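PDB 5UL3: 4'-phospho-dehydrooxetanocin synthase from Bacillus megaterium, which uses a [4Fe-4S] cluster, S-adenosylmethionine and cobalamin to contract the sugar ring of dAMP oxidatively to an oxetane aldehyde in oxetanocin A biosynthesis. Local coordinates for residues 125-130 and 187-192; 478-483 and 588-593; 608-613 and 718-723. All coordinates share one frame; numbering follows the deposited sequence.

How the interactions relate
Interaction 1 belongs to the Rossmann-type domain that houses cobalamin: Phe187 touches the cofactor, and Gly188 lies about 5 Å from it. Interactions 2 and 3 use the two ends of helix 588-617, with centres 34 Å apart and nearest atoms about 17 Å apart. At its start, interaction 2 ties the helix to the loop after strand 470-473 of the radical SAM domain, where the Met480 side chain is about 11 Å from that of Glu436, which binds S-adenosylmethionine. Near its finish, interaction 3 packs it against helix 720-730. Interaction 1 comes within about 7 Å of interaction 3 at the nearest atoms, without touching it.

Interaction 1 (125-130 and 187-192); sequences LCVIEN and FGQKKL
Gln189 and Leu192, at the start of helix 190-205, pack against the loop Leu125-Val127 in a mixed polar and apolar contact of the cobalamin-binding Rossmann fold. The two segments follow neighbouring parallel strands, 119-124 and 180-184, so the contact joins two loops at the C-terminal ends of these strands. Gln189 occupies the N-cap position, yet its side chain reaches across to the other loop: CG sits beside its own backbone N (chi1 -66°) and the chain then runs extended. This carries the amide to Leu125, where Gln189 OE1 lies 3.4 Å from Leu125 CB. Gln189 NE2 is 3.0 Å from Leu125 O. A water 2.9 Å from Gln189 NE2 accepts a hydrogen bond from it and another from Val127 N, bridging side chain and loop backbone. On the other branch of the amide, OE1 accepts a hydrogen bond from Asn186 N, which fixes which way round the amide is turned. Leu192 supplies the apolar half through one methyl. Leu192 CD2 rests 3.4 Å from Cys126 O, and it also packs on Leu125 CB and Val127 CG2. Beyond the loop, Met160 touches Leu125, Cys126 and Leu192, while Asn577 bonds to Gly188 and Lys190. Chemically, the water joins Gln189 NE2 to Val127 N while OE1 takes the Asn186 N-H of its own loop, all this two residues after Phe187, which touches cobalamin. The water thus serves Val127 N, whereas Cys126 N is buried with no partner in the model.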
loop_
_atom_site.group_PDB
_atom_site.type_symbol
_atom_site.label_atom_id
_atom_site.label_comp_id
_atom_site.label_asym_id
_atom_site.label_seq_id
_atom_site.Cartn_x
_atom_site.Cartn_y
_atom_site.Cartn_z
ATOM N N LEU A 125 -4.791 -13.456 0.717
ATOM C CA LEU A 125 -6.241 -13.416 0.565
ATOM C C LEU A 125 -6.670 -12.155 -0.177
ATOM O O LEU A 125 -5.946 -11.159 -0.241
ATOM C CB LEU A 125 -6.949 -13.487 1.923
ATOM C CG LEU A 125 -6.494 -14.594 2.868
ATOM C CD1 LEU A 125 -7.422 -14.703 4.071
ATOM C CD2 LEU A 125 -6.352 -15.927 2.145
ATOM N N CYS A 126 -7.875 -12.211 -0.752
ATOM C CA CYS A 126 -8.426 -11.086 -1.496
ATOM C C CYS A 126 -9.928 -11.284 -1.616
ATOM O O CYS A 126 -10.377 -12.375 -1.980
ATOM C CB CYS A 126 -7.810 -10.972 -2.898
ATOM S SG CYS A 126 -8.335 -9.460 -3.825
ATOM N N VAL A 127 -10.690 -10.242 -1.301
ATOM C CA VAL A 127 -12.111 -10.191 -1.639
ATOM C C VAL A 127 -12.169 -9.551 -3.022
ATOM O O VAL A 127 -12.102 -8.329 -3.151
ATOM C CB VAL A 127 -12.915 -9.411 -0.600
ATOM C CG1 VAL A 127 -14.406 -9.440 -0.934
ATOM C CG2 VAL A 127 -12.673 -9.973 0.794
ATOM N N ILE A 128 -12.235 -10.380 -4.067
ATOM C CA ILE A 128 -12.041 -9.850 -5.414
ATOM C C ILE A 128 -13.183 -8.940 -5.848
ATOM O O ILE A 128 -13.007 -8.144 -6.780
ATOM C CB ILE A 128 -11.843 -10.976 -6.449
ATOM C CG1 ILE A 128 -12.906 -12.061 -6.290
ATOM C CG2 ILE A 128 -10.435 -11.554 -6.348
ATOM C CD1 ILE A 128 -12.712 -13.213 -7.255
ATOM N N GLU A 129 -14.350 -9.029 -5.202
ATOM C CA GLU A 129 -15.422 -8.081 -5.504
ATOM C C GLU A 129 -14.969 -6.650 -5.253
ATOM O O GLU A 129 -15.253 -5.748 -6.052
ATOM C CB GLU A 129 -16.667 -8.381 -4.669
ATOM C CG GLU A 129 -17.131 -9.815 -4.720
ATOM C CD GLU A 129 -16.553 -10.643 -3.590
ATOM O OE1 GLU A 129 -17.249 -10.816 -2.563
ATOM O OE2 GLU A 129 -15.397 -11.106 -3.725
ATOM N N ASN A 130 -14.252 -6.424 -4.150
ATOM C CA ASN A 130 -13.866 -5.079 -3.747
ATOM C C ASN A 130 -12.544 -4.624 -4.347
ATOM O O ASN A 130 -12.279 -3.417 -4.381
ATOM C CB ASN A 130 -13.798 -4.992 -2.221
ATOM C CG ASN A 130 -15.120 -5.344 -1.566
ATOM O OD1 ASN A 130 -16.180 -5.222 -2.183
ATOM N ND2 ASN A 130 -15.066 -5.786 -0.317
ATOM N N PHE A 187 -7.412 -6.168 6.134
ATOM C CA PHE A 187 -8.713 -5.555 6.401
ATOM C C PHE A 187 -9.814 -6.195 5.569
ATOM O O PHE A 187 -9.679 -6.357 4.352
ATOM C CB PHE A 187 -8.669 -4.055 6.093
ATOM C CG PHE A 187 -7.792 -3.267 7.022
ATOM C CD1 PHE A 187 -8.244 -2.919 8.288
ATOM C CD2 PHE A 187 -6.523 -2.866 6.633
ATOM C CE1 PHE A 187 -7.444 -2.195 9.155
ATOM C CE2 PHE A 187 -5.716 -2.125 7.505
ATOM C CZ PHE A 187 -6.185 -1.792 8.760
ATOM N N GLY A 188 -10.917 -6.532 6.233
ATOM C CA GLY A 188 -12.090 -7.060 5.563
ATOM C C GLY A 188 -12.028 -8.530 5.225
ATOM O O GLY A 188 -12.959 -9.041 4.584
ATOM N N GLN A 189 -10.968 -9.230 5.624
ATOM C CA GLN A 189 -10.758 -10.611 5.211
ATOM C C GLN A 189 -10.981 -11.616 6.336
ATOM O O GLN A 189 -10.604 -12.781 6.178
ATOM C CB GLN A 189 -9.343 -10.772 4.642
ATOM C CG GLN A 189 -9.125 -10.004 3.346
ATOM C CD GLN A 189 -7.677 -9.997 2.892
ATOM O OE1 GLN A 189 -6.793 -10.535 3.563
ATOM N NE2 GLN A 189 -7.432 -9.393 1.737
ATOM N N LYS A 190 -11.561 -11.200 7.469
ATOM C CA LYS A 190 -11.794 -12.138 8.566
ATOM C C LYS A 190 -12.614 -13.343 8.115
ATOM O O LYS A 190 -12.243 -14.493 8.378
ATOM C CB LYS A 190 -12.514 -11.459 9.728
ATOM C CG LYS A 190 -13.018 -12.493 10.745
ATOM C CD LYS A 190 -14.106 -11.968 11.657
ATOM C CE LYS A 190 -14.649 -13.080 12.554
ATOM N NZ LYS A 190 -15.872 -12.651 13.294
ATOM N N LYS A 191 -13.758 -13.092 7.470
ATOM C CA LYS A 191 -14.649 -14.179 7.063
ATOM C C LYS A 191 -13.961 -15.129 6.084
ATOM O O LYS A 191 -14.049 -16.355 6.229
ATOM C CB LYS A 191 -15.930 -13.583 6.463
ATOM C CG LYS A 191 -16.819 -14.559 5.705
ATOM C CD LYS A 191 -18.055 -13.845 5.167
ATOM C CE LYS A 191 -18.899 -14.758 4.290
ATOM N NZ LYS A 191 -20.097 -14.052 3.743
ATOM N N LEU A 192 -13.242 -14.583 5.102
ATOM C CA LEU A 192 -12.463 -15.399 4.174
ATOM C C LEU A 192 -11.392 -16.214 4.900
ATOM O O LEU A 192 -11.201 -17.408 4.629
ATOM C CB LEU A 192 -11.831 -14.480 3.133
ATOM C CG LEU A 192 -11.200 -14.988 1.860
ATOM C CD1 LEU A 192 -12.186 -15.877 1.128
ATOM C CD2 LEU A 192 -10.884 -13.770 1.030
HETATM O O HOH W 1 -9.363 -7.999 0.066
#

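Interaction 2 (478-483 and 588-593); sequences QLMKGL and KTNGNL. With EDO (1,2-ethanediol), chain Q.
Gly482 and Asn590 bring the backbones closest, with their CA atoms 7.2 Å apart, where the irregular loop 478-483 curls past the first turn of helix 588-617. Gly482 has a positive phi of 78°, a conformation that favours glycine, and its carbonyl and that of Met480 both receive bonds from the Asn590 amide. The bond from Asn590 ND2 to Gly482 O is 2.9 Å long and nearly straight at 170°. The other N-H of Asn590 ND2 goes to Met480 O at 3.1 Å and is more bent, at 147°. Both oxygens lie close to the Asn590 amide plane, but seen from the carbonyls the nitrogen stands above their planes, more so for Met480. The Met480 side chain crosses that of Asn590 at about a right angle, with Met480 CG 3.6 Å from Asn590 ND2. At the oxygen end of the amide, Asn590 OD1 is 3.5 Å from Leu483 CD2. The same Leu483 CD2 meets Leu593 CD1 at 3.6 Å, and Leu644 and Leu648 of helix 620-648 add to the apolar packing around Leu593. Asp587, just ahead of the helix, accepts from both Gly482 N and Asn590 N and so connects the segments indirectly. A 1,2-ethanediol, probably from the crystallisation liquor, hydrogen-bonds Thr589 OG1 through its O2 at 2.9 Å. The upshot is that one buried asparagine bonds two carbonyls of an irregular loop, using both N-H groups of ND2, and so ties the radical SAM loop to the beginning of this long helix.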
loop_
_atom_site.group_PDB
_atom_site.type_symbol
_atom_site.label_atom_id
_atom_site.label_comp_id
_atom_site.label_asym_id
_atom_site.label_seq_id
_atom_site.Cartn_x
_atom_site.Cartn_y
_atom_site.Cartn_z
ATOM N N GLN A 478 -13.853 13.106 15.791
ATOM C CA GLN A 478 -14.850 12.965 16.844
ATOM C C GLN A 478 -14.597 13.895 18.023
ATOM O O GLN A 478 -15.544 14.230 18.742
ATOM C CB GLN A 478 -14.903 11.507 17.317
ATOM C CG GLN A 478 -15.545 10.536 16.312
ATOM C CD GLN A 478 -14.570 9.984 15.271
ATOM O OE1 GLN A 478 -13.428 10.436 15.154
ATOM N NE2 GLN A 478 -15.023 8.984 14.527
ATOM N N LEU A 479 -13.363 14.339 18.232
ATOM C CA LEU A 479 -13.078 15.214 19.362
ATOM C C LEU A 479 -13.217 16.691 19.019
ATOM O O LEU A 479 -12.967 17.534 19.888
ATOM C CB LEU A 479 -11.671 14.933 19.908
ATOM C CG LEU A 479 -11.497 13.494 20.400
ATOM C CD1 LEU A 479 -10.105 13.237 20.969
ATOM C CD2 LEU A 479 -12.574 13.168 21.433
ATOM N N MET A 480 -13.627 17.025 17.795
ATOM C CA MET A 480 -13.773 18.418 17.397
ATOM C C MET A 480 -14.964 19.051 18.109
ATOM O O MET A 480 -16.067 18.497 18.110
ATOM C CB MET A 480 -13.978 18.532 15.884
ATOM C CG MET A 480 -14.000 19.982 15.363
ATOM S SD MET A 480 -14.524 20.056 13.632
ATOM C CE MET A 480 -13.178 19.145 12.830
ATOM N N LYS A 481 -14.741 20.226 18.680
ATOM C CA LYS A 481 -15.773 20.977 19.387
ATOM C C LYS A 481 -16.061 22.254 18.616
ATOM O O LYS A 481 -15.149 23.050 18.365
ATOM C CB LYS A 481 -15.332 21.290 20.818
ATOM C CG LYS A 481 -15.309 20.066 21.716
ATOM C CD LYS A 481 -15.049 20.422 23.174
ATOM C CE LYS A 481 -15.197 19.189 24.051
ATOM N NZ LYS A 481 -14.901 19.488 25.478
ATOM N N GLY A 482 -17.323 22.448 18.260
ATOM C CA GLY A 482 -17.740 23.623 17.522
ATOM C C GLY A 482 -17.400 23.515 16.050
ATOM O O GLY A 482 -16.837 22.528 15.580
ATOM N N LEU A 483 -17.726 24.577 15.316
ATOM C CA LEU A 483 -17.588 24.609 13.866
ATOM C C LEU A 483 -16.315 25.302 13.383
ATOM O O LEU A 483 -16.053 25.295 12.172
ATOM C CB LEU A 483 -18.812 25.298 13.243
ATOM C CG LEU A 483 -20.167 24.621 13.469
ATOM C CD1 LEU A 483 -21.325 25.510 13.002
ATOM C CD2 LEU A 483 -20.231 23.267 12.767
ATOM N N LYS A 588 -22.444 16.913 19.075
ATOM C CA LYS A 588 -23.536 16.279 18.330
ATOM C C LYS A 588 -23.786 16.940 16.981
ATOM O O LYS A 588 -24.176 16.260 16.026
ATOM C CB LYS A 588 -24.834 16.302 19.138
ATOM C CG LYS A 588 -24.937 15.271 20.252
ATOM C CD LYS A 588 -26.397 15.118 20.695
ATOM C CE LYS A 588 -26.526 14.349 22.003
ATOM N NZ LYS A 588 -26.029 15.139 23.167
ATOM N N THR A 589 -23.604 18.259 16.888
ATOM C CA THR A 589 -23.756 18.931 15.601
ATOM C C THR A 589 -22.736 18.407 14.596
ATOM O O THR A 589 -23.089 18.018 13.471
ATOM C CB THR A 589 -23.603 20.443 15.771
ATOM O OG1 THR A 589 -24.548 20.921 16.741
ATOM C CG2 THR A 589 -23.864 21.143 14.461
ATOM N N ASN A 590 -21.467 18.380 14.998
ATOM C CA ASN A 590 -20.421 17.833 14.133
ATOM C C ASN A 590 -20.704 16.383 13.762
ATOM O O ASN A 590 -20.541 15.992 12.597
ATOM C CB ASN A 590 -19.065 17.987 14.810
ATOM C CG ASN A 590 -18.617 19.430 14.859
ATOM O OD1 ASN A 590 -19.170 20.270 14.155
ATOM N ND2 ASN A 590 -17.611 19.727 15.678
ATOM N N GLY A 591 -21.156 15.570 14.723
ATOM C CA GLY A 591 -21.589 14.216 14.390
ATOM C C GLY A 591 -22.717 14.177 13.374
ATOM O O GLY A 591 -22.737 13.325 12.474
ATOM N N ASN A 592 -23.684 15.089 13.505
ATOM C CA ASN A 592 -24.773 15.149 12.536
ATOM C C ASN A 592 -24.275 15.586 11.163
ATOM O O ASN A 592 -24.765 15.099 10.139
ATOM C CB ASN A 592 -25.871 16.103 13.021
ATOM C CG ASN A 592 -26.598 15.589 14.242
ATOM O OD1 ASN A 592 -26.521 14.406 14.576
ATOM N ND2 ASN A 592 -27.324 16.481 14.915
ATOM N N LEU A 593 -23.317 16.510 11.124
ATOM C CA LEU A 593 -22.773 16.958 9.849
ATOM C C LEU A 593 -21.978 15.845 9.171
ATOM O O LEU A 593 -22.071 15.658 7.950
ATOM C CB LEU A 593 -21.895 18.183 10.065
ATOM C CG LEU A 593 -22.591 19.501 10.389
ATOM C CD1 LEU A 593 -21.520 20.492 10.827
ATOM C CD2 LEU A 593 -23.340 20.009 9.181
HETATM C C1 EDO Q . -28.573 18.807 18.592
HETATM O O1 EDO Q . -28.391 17.412 18.866
HETATM C C2 EDO Q . -27.554 19.245 17.549
HETATM O O2 EDO Q . -27.322 20.653 17.646
#

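Interaction 3 (608-613 and 718-723); sequences MYTIKS and DHRLHN
Arg720 approaches Thr610 from the first turn of helix 720-730, and Arg720 CB begins the contact 3.9 Å from Thr610 CG2. CG stands anti to the backbone N (chi1 -176°), which sets it against both branches of the threonine: Arg720 CG is 3.3 Å from Thr610 OG1 and 3.6 Å from Thr610 CG2. The hydroxyl itself is bonded to Gly606 O, within its own helix. Past CG the chain bends twice, at chi2 and chi3, and CD and NE lead on to the guanidinium. Arg720 NH1 comes loosely near the Tyr609 ring, 4.5 Å from Tyr609 CE2 at an oblique tilt, while Arg720 NH2 makes a long salt bridge of 3.5 Å to Asp718 OD2. Next along, at Leu721, the contact turns apolar. Leu721 CB is 3.9 Å from Thr610 CG2, and Leu721 CD1 meets Ile611 CG1 at 4.0 Å. Val704 and Leu708 of helix 683-709 pack on Leu721, Met630 of helix 620-648 on Ile611. The result is an exposed arginine beside buried threonine, isoleucine and leucine, joining two helices of the C-terminal helix bundle of the enzyme.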
loop_
_atom_site.group_PDB
_atom_site.type_symbol
_atom_site.label_atom_id
_atom_site.label_comp_id
_atom_site.label_asym_id
_atom_site.label_seq_id
_atom_site.Cartn_x
_atom_site.Cartn_y
_atom_site.Cartn_z
ATOM N N MET A 608 -22.236 8.267 -9.663
ATOM C CA MET A 608 -20.848 8.702 -9.816
ATOM C C MET A 608 -19.900 7.530 -10.062
ATOM O O MET A 608 -18.919 7.671 -10.812
ATOM C CB MET A 608 -20.398 9.510 -8.597
ATOM C CG MET A 608 -21.113 10.848 -8.473
ATOM S SD MET A 608 -21.325 11.764 -10.020
ATOM C CE MET A 608 -19.620 11.909 -10.585
ATOM N N TYR A 609 -20.168 6.367 -9.463
ATOM C CA TYR A 609 -19.376 5.190 -9.805
ATOM C C TYR A 609 -19.519 4.857 -11.285
ATOM O O TYR A 609 -18.536 4.520 -11.958
ATOM C CB TYR A 609 -19.805 3.997 -8.950
ATOM C CG TYR A 609 -19.125 2.685 -9.301
ATOM C CD1 TYR A 609 -17.939 2.311 -8.682
ATOM C CD2 TYR A 609 -19.678 1.817 -10.237
ATOM C CE1 TYR A 609 -17.317 1.111 -8.993
ATOM C CE2 TYR A 609 -19.065 0.617 -10.552
ATOM C CZ TYR A 609 -17.887 0.268 -9.926
ATOM O OH TYR A 609 -17.273 -0.925 -10.236
ATOM N N THR A 610 -20.738 4.954 -11.809
ATOM C CA THR A 610 -20.968 4.630 -13.216
ATOM C C THR A 610 -20.245 5.611 -14.137
ATOM O O THR A 610 -19.611 5.203 -15.117
ATOM C CB THR A 610 -22.466 4.625 -13.499
ATOM O OG1 THR A 610 -23.104 3.696 -12.618
ATOM C CG2 THR A 610 -22.742 4.217 -14.960
ATOM N N ILE A 611 -20.334 6.909 -13.837
ATOM C CA ILE A 611 -19.624 7.925 -14.611
ATOM C C ILE A 611 -18.127 7.655 -14.592
ATOM O O ILE A 611 -17.445 7.736 -15.623
ATOM C CB ILE A 611 -19.960 9.321 -14.063
ATOM C CG1 ILE A 611 -21.394 9.706 -14.469
ATOM C CG2 ILE A 611 -18.919 10.370 -14.508
ATOM C CD1 ILE A 611 -21.932 10.906 -13.743
ATOM N N LYS A 612 -17.594 7.315 -13.421
ATOM C CA LYS A 612 -16.166 7.025 -13.321
ATOM C C LYS A 612 -15.798 5.789 -14.134
ATOM O O LYS A 612 -14.755 5.761 -14.801
ATOM C CB LYS A 612 -15.790 6.850 -11.846
ATOM C CG LYS A 612 -14.333 7.091 -11.494
ATOM C CD LYS A 612 -14.236 7.604 -10.042
ATOM C CE LYS A 612 -15.411 7.096 -9.182
ATOM N NZ LYS A 612 -15.382 7.546 -7.751
ATOM N N SER A 613 -16.643 4.757 -14.082
ATOM C CA SER A 613 -16.407 3.537 -14.846
ATOM C C SER A 613 -16.437 3.801 -16.350
ATOM O O SER A 613 -15.600 3.277 -17.095
ATOM C CB SER A 613 -17.450 2.483 -14.474
ATOM O OG SER A 613 -17.321 1.323 -15.271
ATOM N N ASP A 718 -25.164 -2.697 -20.596
ATOM C CA ASP A 718 -26.273 -2.992 -19.694
ATOM C C ASP A 718 -27.042 -1.744 -19.252
ATOM O O ASP A 718 -27.854 -1.833 -18.326
ATOM C CB ASP A 718 -25.774 -3.762 -18.465
ATOM C CG ASP A 718 -24.584 -3.100 -17.794
ATOM O OD1 ASP A 718 -24.185 -1.998 -18.227
ATOM O OD2 ASP A 718 -24.041 -3.685 -16.832
ATOM N N HIS A 719 -26.807 -0.595 -19.890
ATOM C CA HIS A 719 -27.556 0.635 -19.617
ATOM C C HIS A 719 -27.416 1.087 -18.167
ATOM O O HIS A 719 -28.374 1.553 -17.551
ATOM C CB HIS A 719 -29.029 0.460 -19.994
ATOM C CG HIS A 719 -29.214 0.004 -21.401
ATOM N ND1 HIS A 719 -29.341 0.883 -22.454
ATOM C CD2 HIS A 719 -29.231 -1.238 -21.939
ATOM C CE1 HIS A 719 -29.460 0.202 -23.579
ATOM N NE2 HIS A 719 -29.397 -1.087 -23.294
ATOM N N ARG A 720 -26.200 0.986 -17.632
ATOM C CA ARG A 720 -25.976 1.307 -16.227
ATOM C C ARG A 720 -26.195 2.791 -15.935
ATOM O O ARG A 720 -26.777 3.142 -14.897
ATOM C CB ARG A 720 -24.568 0.875 -15.814
ATOM C CG ARG A 720 -24.261 1.065 -14.329
ATOM C CD ARG A 720 -24.959 0.022 -13.472
ATOM N NE ARG A 720 -24.488 -1.329 -13.770
ATOM C CZ ARG A 720 -23.454 -1.910 -13.169
ATOM N NH1 ARG A 720 -22.777 -1.256 -12.233
ATOM N NH2 ARG A 720 -23.096 -3.144 -13.504
ATOM N N LEU A 721 -25.735 3.687 -16.818
ATOM C CA LEU A 721 -25.941 5.106 -16.545
ATOM C C LEU A 721 -27.421 5.465 -16.625
ATOM O O LEU A 721 -27.933 6.198 -15.773
ATOM C CB LEU A 721 -25.120 5.979 -17.498
ATOM C CG LEU A 721 -25.120 7.475 -17.147
ATOM C CD1 LEU A 721 -24.612 7.729 -15.727
ATOM C CD2 LEU A 721 -24.289 8.308 -18.136
ATOM N N HIS A 722 -28.127 4.960 -17.635
ATOM C CA HIS A 722 -29.572 5.172 -17.684
ATOM C C HIS A 722 -30.236 4.679 -16.402
ATOM O O HIS A 722 -31.038 5.393 -15.787
ATOM C CB HIS A 722 -30.179 4.464 -18.894
ATOM C CG HIS A 722 -31.677 4.532 -18.928
ATOM N ND1 HIS A 722 -32.481 3.484 -18.525
ATOM C CD2 HIS A 722 -32.516 5.532 -19.287
ATOM C CE1 HIS A 722 -33.749 3.831 -18.650
ATOM N NE2 HIS A 722 -33.799 5.069 -19.109
ATOM N N ASN A 723 -29.895 3.463 -15.971
ATOM C CA ASN A 723 -30.559 2.878 -14.805
ATOM C C ASN A 723 -30.235 3.646 -13.529
ATOM O O ASN A 723 -31.132 3.926 -12.726
ATOM C CB ASN A 723 -30.171 1.407 -14.645
ATOM C CG ASN A 723 -30.727 0.521 -15.754
ATOM O OD1 ASN A 723 -31.696 0.876 -16.425
ATOM N ND2 ASN A 723 -30.112 -0.641 -15.944
#